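Local coordinates for lactose Operon Repressor (PDB 1JYE), which represses transcription of the lac operon by binding operator DNA, and is released from it by inducer sugars, at residues 200-205 with 213-218; 150-155 with 161-166. The protein carries 1 engineered substitution. All coordinates share one frame; numbering follows the deposited sequence.

Both contacts are single histidine-carboxylate bonds near the surface. Contact 2, within 150-166, comes earlier in the chain than contact 1, within 200-218. Their centres lie about 17 Å apart. Contact 2 joins the loop after strand 145-147 to the start of helix 163-177. Contact 1 lies within the beta-alpha-beta unit that follows that helix. E164 of contact 2 links the two. E164 OE2 forms a salt bridge with K203 NZ of contact 1 at 3.1 Å. E164 OE2 also lies 2.7 Å from Y204 OH, probably a hydrogen bond. In the LacI family the inducer binds between two subdomains; each contact here is a surface tie within the fold.

Contact 1: 200-205 with 213-218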
# COMPACT_ATOMS: atom_id res chain seq x y z
N GLY A 200 -21.78 10.48 -8.36
CA GLY A 200 -22.34 10.84 -7.07
C GLY A 200 -22.05 12.28 -6.70
O GLY A 200 -22.95 12.99 -6.23
N TRP A 201 -20.81 12.72 -6.89
CA TRP A 201 -20.47 14.10 -6.56
C TRP A 201 -21.37 15.04 -7.35
O TRP A 201 -21.91 16.00 -6.80
CB TRP A 201 -19.02 14.44 -6.91
CG TRP A 201 -18.04 13.85 -5.97
CD1 TRP A 201 -18.22 13.57 -4.65
CD2 TRP A 201 -16.68 13.53 -6.26
NE1 TRP A 201 -17.05 13.10 -4.09
CE2 TRP A 201 -16.09 13.07 -5.06
CE3 TRP A 201 -15.89 13.60 -7.42
CZ2 TRP A 201 -14.75 12.67 -4.99
CZ3 TRP A 201 -14.56 13.20 -7.35
CH2 TRP A 201 -14.00 12.75 -6.14
N HIS A 202 -21.53 14.77 -8.64
CA HIS A 202 -22.37 15.62 -9.48
C HIS A 202 -23.81 15.62 -9.02
O HIS A 202 -24.47 16.65 -9.01
CB HIS A 202 -22.28 15.19 -10.94
CG HIS A 202 -21.05 15.68 -11.64
ND1 HIS A 202 -20.81 17.02 -11.85
CD2 HIS A 202 -20.00 15.02 -12.17
CE1 HIS A 202 -19.66 17.17 -12.49
NE2 HIS A 202 -19.15 15.97 -12.70
N LYS A 203 -24.30 14.45 -8.63
CA LYS A 203 -25.68 14.32 -8.16
C LYS A 203 -25.94 15.21 -6.95
O LYS A 203 -26.89 16.00 -6.94
CB LYS A 203 -25.99 12.87 -7.80
CG LYS A 203 -27.36 12.67 -7.15
CD LYS A 203 -27.60 11.21 -6.79
CE LYS A 203 -28.88 11.05 -5.99
NZ LYS A 203 -29.14 9.63 -5.62
N TYR A 204 -25.11 15.09 -5.93
CA TYR A 204 -25.31 15.89 -4.73
C TYR A 204 -24.96 17.37 -4.87
O TYR A 204 -25.58 18.21 -4.22
CB TYR A 204 -24.59 15.22 -3.55
CG TYR A 204 -25.24 13.90 -3.23
CD1 TYR A 204 -26.50 13.85 -2.63
CD2 TYR A 204 -24.66 12.69 -3.62
CE1 TYR A 204 -27.17 12.64 -2.43
CE2 TYR A 204 -25.32 11.48 -3.43
CZ TYR A 204 -26.57 11.46 -2.84
OH TYR A 204 -27.25 10.27 -2.68
N LEU A 205 -24.00 17.70 -5.73
CA LEU A 205 -23.68 19.10 -5.95
C LEU A 205 -24.90 19.73 -6.63
O LEU A 205 -25.32 20.83 -6.27
CB LEU A 205 -22.45 19.25 -6.86
CG LEU A 205 -21.08 19.07 -6.18
CD1 LEU A 205 -19.98 19.16 -7.22
CD2 LEU A 205 -20.90 20.13 -5.10
N ILE A 213 -16.65 24.34 -10.54
CA ILE A 213 -15.95 25.25 -11.44
C ILE A 213 -14.94 24.53 -12.31
O ILE A 213 -14.36 25.12 -13.22
CB ILE A 213 -15.26 26.41 -10.69
CG1 ILE A 213 -14.17 25.87 -9.75
CG2 ILE A 213 -16.29 27.20 -9.90
CD1 ILE A 213 -13.34 26.98 -9.12
N ALA A 214 -14.71 23.25 -12.01
CA ALA A 214 -13.78 22.45 -12.79
C ALA A 214 -13.81 21.00 -12.32
O ALA A 214 -14.08 20.72 -11.16
CB ALA A 214 -12.36 23.00 -12.66
N GLU A 215 -13.58 20.09 -13.26
CA GLU A 215 -13.51 18.68 -12.93
C GLU A 215 -12.44 18.06 -13.81
O GLU A 215 -12.37 18.31 -15.02
CB GLU A 215 -14.87 17.97 -13.13
CG GLU A 215 -15.44 17.93 -14.54
CD GLU A 215 -16.70 17.07 -14.61
OE1 GLU A 215 -17.72 17.56 -15.14
OE2 GLU A 215 -16.67 15.92 -14.13
N ARG A 216 -11.57 17.28 -13.17
CA ARG A 216 -10.47 16.64 -13.86
C ARG A 216 -10.43 15.16 -13.51
O ARG A 216 -11.23 14.69 -12.69
CB ARG A 216 -9.15 17.32 -13.50
CG ARG A 216 -8.94 18.65 -14.23
CD ARG A 216 -7.83 19.47 -13.60
NE ARG A 216 -7.47 20.62 -14.43
CZ ARG A 216 -6.67 20.56 -15.49
NH1 ARG A 216 -6.13 19.40 -15.85
NH2 ARG A 216 -6.39 21.65 -16.19
N GLU A 217 -9.49 14.44 -14.11
CA GLU A 217 -9.36 13.01 -13.91
C GLU A 217 -7.91 12.61 -13.66
O GLU A 217 -7.01 13.02 -14.39
CB GLU A 217 -9.89 12.28 -15.15
CG GLU A 217 -9.85 10.77 -15.08
CD GLU A 217 -10.23 10.13 -16.41
OE1 GLU A 217 -10.79 10.84 -17.28
OE2 GLU A 217 -9.98 8.92 -16.58
N GLY A 218 -7.70 11.80 -12.62
CA GLY A 218 -6.36 11.33 -12.29
C GLY A 218 -6.26 9.83 -12.46
O GLY A 218 -7.07 9.24 -13.18
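E215 reaches from its strand to the edge of the H202 ring. Its CB points toward helix 192-207. CG is tucked between the backbone N and the carbonyl carbon. From there the chain runs out extended, which carries the carboxylate across to the imidazole. The side chains cross nearly at right angles, the carboxylate turned 49° from the ring. E215 CD lies 3.3 Å from H202 NE2, in the plane of the ring. E215 OE2 accepts from H202 NE2 at 2.9 Å, with a nearly straight N-H...O angle of 164°. OE2 lies almost exactly in the ring plane. The N-H, however, comes from above the carboxylate plane, 44° out of it. E215 OE1 is close as well, 3.2 Å from H202 NE2 and 3.3 Å from H202 CE1.

The two segments belong to one beta-alpha-beta unit of the periplasmic binding protein-like fold. Strand 182-186 leads into helix 192-207, and the chain returns in strand 214-217, parallel to the first. The bond therefore ties the crossover helix to the strand that follows it. That strand lies at one edge of its sheet within this chain.

H202 also touches L184 and P212. On the buried side W201 and L205 pack on L184. The carboxylate would probably favour a protonated imidazole. E215 is exposed, and both residues touch a crystal neighbour, so lattice packing may affect how the pair is set.

Contact 2: 150-155 with 161-166; sequences VSDQTP and FSHEDG
H163 bonds to D152 and ties a type I beta turn, S151 to T154, to the first turn of helix 163-177. The tight part is one bond. H163 NE2 gives its proton to D152 OD1 at 2.9 Å, with an N-H...O angle of 173°. D152 also packs on I160 and L318, side chains of strands 158-161 and 316-324. Around this bond the contact is loose. Only 73 Å² is buried between the segments, both residues are partly exposed, and Q153, next in the turn, is exposed.

Each end is braced locally. S151 OG accepts from Q153 N in an ST turn. S162 is the N-cap, its OG accepting from D165 N at 3.2 Å. H163 CG sits between its backbone N and carbonyl carbon (chi1 47°), which aims the ring at the turn. With an alanine here, D152 OD1 would probably lose this donor and the turn be less firmly tied to the helix. The donor meets OD1 from above the carboxylate plane, 36° out of it. D152 OD1 itself lies close to the ring plane, 3.8 Å from both H163 CD2 and H163 CE1.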
# COMPACT_ATOMS: atom_id res chain seq x y z
N VAL A 150 -18.04 -3.42 -8.34
CA VAL A 150 -19.08 -3.31 -9.36
C VAL A 150 -20.14 -2.34 -8.86
O VAL A 150 -20.03 -1.79 -7.77
CB VAL A 150 -19.77 -4.68 -9.59
CG1 VAL A 150 -18.82 -5.66 -10.22
CG2 VAL A 150 -20.28 -5.23 -8.25
N SER A 151 -21.15 -2.11 -9.69
CA SER A 151 -22.26 -1.26 -9.30
C SER A 151 -23.17 -2.16 -8.48
O SER A 151 -23.21 -3.37 -8.71
CB SER A 151 -23.03 -0.77 -10.53
OG SER A 151 -24.29 -0.26 -10.16
N ASP A 152 -23.90 -1.59 -7.53
CA ASP A 152 -24.80 -2.41 -6.72
C ASP A 152 -26.08 -2.76 -7.47
O ASP A 152 -26.95 -3.46 -6.95
CB ASP A 152 -25.12 -1.70 -5.40
CG ASP A 152 -25.59 -0.27 -5.59
OD1 ASP A 152 -24.89 0.50 -6.28
OD2 ASP A 152 -26.65 0.09 -5.04
N GLN A 153 -26.18 -2.27 -8.71
CA GLN A 153 -27.36 -2.54 -9.53
C GLN A 153 -27.17 -3.78 -10.41
O GLN A 153 -28.15 -4.33 -10.92
CB GLN A 153 -27.66 -1.33 -10.42
CG GLN A 153 -28.06 -0.08 -9.66
CD GLN A 153 -29.28 -0.30 -8.78
OE1 GLN A 153 -30.31 -0.78 -9.25
NE2 GLN A 153 -29.17 0.06 -7.51
N THR A 154 -25.93 -4.22 -10.57
CA THR A 154 -25.66 -5.39 -11.39
C THR A 154 -26.17 -6.65 -10.68
O THR A 154 -25.86 -6.88 -9.52
CB THR A 154 -24.15 -5.52 -11.67
OG1 THR A 154 -23.67 -4.28 -12.20
CG2 THR A 154 -23.89 -6.63 -12.69
N PRO A 155 -26.96 -7.47 -11.39
CA PRO A 155 -27.55 -8.71 -10.87
C PRO A 155 -26.61 -9.89 -10.65
O PRO A 155 -26.77 -10.95 -11.25
CB PRO A 155 -28.62 -9.03 -11.91
CG PRO A 155 -27.97 -8.59 -13.17
CD PRO A 155 -27.37 -7.25 -12.79
N PHE A 161 -19.04 -0.71 -1.14
CA PHE A 161 -19.27 0.40 -0.22
C PHE A 161 -20.33 1.31 -0.82
O PHE A 161 -20.48 1.39 -2.04
CB PHE A 161 -17.98 1.17 0.01
CG PHE A 161 -16.98 0.43 0.83
CD1 PHE A 161 -17.21 0.19 2.18
CD2 PHE A 161 -15.81 -0.06 0.25
CE1 PHE A 161 -16.28 -0.52 2.95
CE2 PHE A 161 -14.88 -0.77 1.01
CZ PHE A 161 -15.12 -1.00 2.36
N SER A 162 -21.07 2.01 0.04
CA SER A 162 -22.10 2.92 -0.43
C SER A 162 -21.51 4.18 -1.05
O SER A 162 -21.08 5.10 -0.34
CB SER A 162 -23.03 3.31 0.72
OG SER A 162 -24.01 4.24 0.27
N HIS A 163 -21.48 4.23 -2.38
CA HIS A 163 -20.97 5.40 -3.08
C HIS A 163 -21.92 6.59 -2.91
O HIS A 163 -21.49 7.74 -2.89
CB HIS A 163 -20.78 5.08 -4.57
CG HIS A 163 -21.95 4.37 -5.18
ND1 HIS A 163 -23.00 5.05 -5.77
CD2 HIS A 163 -22.25 3.06 -5.27
CE1 HIS A 163 -23.90 4.17 -6.19
NE2 HIS A 163 -23.46 2.96 -5.90
N GLU A 164 -23.21 6.31 -2.79
CA GLU A 164 -24.19 7.38 -2.60
C GLU A 164 -23.89 8.13 -1.30
O GLU A 164 -23.91 9.36 -1.25
CB GLU A 164 -25.61 6.81 -2.53
CG GLU A 164 -26.10 6.16 -3.81
CD GLU A 164 -26.51 7.18 -4.87
OE1 GLU A 164 -26.80 6.77 -6.01
OE2 GLU A 164 -26.55 8.39 -4.55
N ASP A 165 -23.60 7.37 -0.24
CA ASP A 165 -23.31 7.97 1.05
C ASP A 165 -21.96 8.67 1.08
O ASP A 165 -21.84 9.76 1.62
CB ASP A 165 -23.39 6.91 2.15
CG ASP A 165 -24.81 6.45 2.42
OD1 ASP A 165 -25.00 5.33 2.93
OD2 ASP A 165 -25.75 7.22 2.14
N GLY A 166 -20.95 8.05 0.48
CA GLY A 166 -19.62 8.64 0.47
C GLY A 166 -19.55 9.97 -0.27
O GLY A 166 -18.91 10.91 0.19